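GPI-anchored protein LLG1 (Arabidopsis thaliana, PDB 6A5D) is a GPI-anchored plant cell-surface protein that probably acts as a co-receptor, joining a receptor kinase in a heterotypic complex that perceives RALF peptides. Local coordinates at residues G54-F59 with G91-Q96. Residues are numbered along the deposited sequence; the frame is centred on the assembly and turned at random.
Sequences GAFKDF and GLFANQ
Phe56 carries its CG anti to the backbone N (chi1 167°), whereas Phe93 turns its CG anti to the carbonyl carbon and beside its own N; from facing helices these two settings slide the rings past each other, each phenyl lying near the other's CB. The methylene of Phe93 sits over one face of the Phe56 ring, a CH-pi contact with CB 3.9 Å from the ring centroid. It stands 18° off the ring normal. In return, CB of Phe56 packs 3.6 Å from CD1 of Phe93, approaching that ring obliquely. The planes are nearly parallel, tilted by 24°. Their centroids, however, stand 5.4 Å apart, so the rings scarcely overlap and the methylenes do much of the packing. Phenylalanine suits both places because its side chain is flat and wide and has no polar atom to satisfy in a buried contact without cross-segment hydrogen bonds. The pair joins helix 49-60 to helix 92-99 in the core of this small, strand-free, disulfide-cross-linked domain, where Cys53, just before 54-59, is bonded to Cys97, just after 91-96. Ile82 of helix 74-86 touches both phenylalanines, and Tyr88 meets the Phe93 ring edge-to-face. Cutting Phe56 back to an alanine would be likely to leave the Phe93 methylene without its aromatic face and open a gap beside Met78 and Leu112.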
loop_
_atom_site.group_PDB
_atom_site.type_symbol
_atom_site.label_atom_id
_atom_site.label_comp_id
_atom_site.label_asym_id
_atom_site.label_seq_id
_atom_site.Cartn_x
_atom_site.Cartn_y
_atom_site.Cartn_z
ATOM N N GLY A 54 -6.121 -4.895 -5.060
ATOM C CA GLY A 54 -5.348 -6.113 -5.252
ATOM C C GLY A 54 -3.889 -5.836 -5.555
ATOM O O GLY A 54 -3.005 -6.519 -5.036
ATOM N N ALA A 55 -3.618 -4.835 -6.391
ATOM C CA ALA A 55 -2.235 -4.508 -6.735
ATOM C C ALA A 55 -1.489 -3.971 -5.522
ATOM O O ALA A 55 -0.305 -4.281 -5.315
ATOM C CB ALA A 55 -2.224 -3.482 -7.866
ATOM N N PHE A 56 -2.165 -3.151 -4.720
ATOM C CA PHE A 56 -1.572 -2.634 -3.495
ATOM C C PHE A 56 -1.237 -3.757 -2.517
ATOM O O PHE A 56 -0.142 -3.770 -1.935
ATOM C CB PHE A 56 -2.542 -1.628 -2.880
ATOM C CG PHE A 56 -2.212 -1.235 -1.478
ATOM C CD1 PHE A 56 -1.058 -0.529 -1.191
ATOM C CD2 PHE A 56 -3.061 -1.572 -0.434
ATOM C CE1 PHE A 56 -0.756 -0.160 0.100
ATOM C CE2 PHE A 56 -2.762 -1.193 0.862
ATOM C CZ PHE A 56 -1.595 -0.495 1.127
ATOM N N LYS A 57 -2.168 -4.710 -2.317
ATOM C CA LYS A 57 -1.891 -5.864 -1.463
ATOM C C LYS A 57 -0.750 -6.693 -2.028
ATOM O O LYS A 57 0.149 -7.111 -1.287
ATOM C CB LYS A 57 -3.150 -6.720 -1.326
ATOM C CG LYS A 57 -4.149 -6.108 -0.342
ATOM C CD LYS A 57 -5.450 -6.894 -0.204
ATOM C CE LYS A 57 -6.366 -6.203 0.798
ATOM N NZ LYS A 57 -7.589 -7.016 1.101
ATOM N N ASP A 58 -0.734 -6.895 -3.350
ATOM C CA ASP A 58 0.356 -7.653 -3.962
ATOM C C ASP A 58 1.706 -6.979 -3.723
ATOM O O ASP A 58 2.721 -7.658 -3.505
ATOM C CB ASP A 58 0.087 -7.869 -5.447
ATOM C CG ASP A 58 -0.948 -8.952 -5.709
ATOM O OD1 ASP A 58 -1.167 -9.806 -4.825
ATOM O OD2 ASP A 58 -1.536 -8.963 -6.806
ATOM N N PHE A 59 1.723 -5.642 -3.719
ATOM C CA PHE A 59 2.950 -4.890 -3.466
ATOM C C PHE A 59 3.332 -4.926 -1.991
ATOM O O PHE A 59 4.512 -5.101 -1.651
ATOM C CB PHE A 59 2.760 -3.429 -3.893
ATOM C CG PHE A 59 3.954 -2.553 -3.583
ATOM C CD1 PHE A 59 4.981 -2.417 -4.512
ATOM C CD2 PHE A 59 4.058 -1.882 -2.365
ATOM C CE1 PHE A 59 6.089 -1.619 -4.226
ATOM C CE2 PHE A 59 5.166 -1.084 -2.074
ATOM C CZ PHE A 59 6.187 -0.964 -3.000
ATOM N N GLY A 91 -4.716 8.056 0.884
ATOM C CA GLY A 91 -5.809 7.240 1.353
ATOM C C GLY A 91 -6.571 6.478 0.282
ATOM O O GLY A 91 -7.494 5.725 0.627
ATOM N N LEU A 92 -6.229 6.618 -0.930
ATOM C CA LEU A 92 -6.940 5.933 -2.015
ATOM C C LEU A 92 -7.013 4.426 -1.765
ATOM O O LEU A 92 -8.097 3.837 -1.740
ATOM C CB LEU A 92 -6.265 6.212 -3.359
ATOM C CG LEU A 92 -6.861 5.501 -4.577
ATOM C CD1 LEU A 92 -8.294 5.954 -4.813
ATOM C CD2 LEU A 92 -6.008 5.743 -5.812
ATOM N N PHE A 93 -5.824 3.799 -1.585
ATOM C CA PHE A 93 -5.784 2.345 -1.452
ATOM C C PHE A 93 -6.436 1.887 -0.164
ATOM O O PHE A 93 -7.173 0.895 -0.155
ATOM C CB PHE A 93 -4.342 1.846 -1.567
ATOM C CG PHE A 93 -3.744 2.164 -2.885
ATOM C CD1 PHE A 93 -4.074 1.411 -3.996
ATOM C CD2 PHE A 93 -2.937 3.267 -3.049
ATOM C CE1 PHE A 93 -3.566 1.730 -5.246
ATOM C CE2 PHE A 93 -2.421 3.598 -4.292
ATOM C CZ PHE A 93 -2.745 2.839 -5.399
ATOM N N ALA A 94 -6.195 2.606 0.934
ATOM C CA ALA A 94 -6.888 2.297 2.175
ATOM C C ALA A 94 -8.401 2.335 1.982
ATOM O O ALA A 94 -9.119 1.414 2.401
ATOM C CB ALA A 94 -6.462 3.293 3.252
ATOM N N ASN A 95 -8.906 3.377 1.315
ATOM C CA ASN A 95 -10.346 3.500 1.086
ATOM C C ASN A 95 -10.848 2.381 0.190
ATOM O O ASN A 95 -11.852 1.727 0.504
ATOM C CB ASN A 95 -10.664 4.855 0.446
ATOM C CG ASN A 95 -10.521 6.004 1.416
ATOM O OD1 ASN A 95 -10.509 5.811 2.626
ATOM N ND2 ASN A 95 -10.432 7.220 0.883
ATOM N N GLN A 96 -10.163 2.150 -0.940
ATOM C CA GLN A 96 -10.611 1.117 -1.874
ATOM C C GLN A 96 -10.629 -0.261 -1.228
ATOM O O GLN A 96 -11.580 -1.029 -1.414
ATOM C CB GLN A 96 -9.721 1.058 -3.119
ATOM C CG GLN A 96 -9.683 2.313 -3.961
ATOM C CD GLN A 96 -8.505 2.305 -4.911
ATOM O OE1 GLN A 96 -7.388 1.895 -4.535
ATOM N NE2 GLN A 96 -8.734 2.745 -6.154
#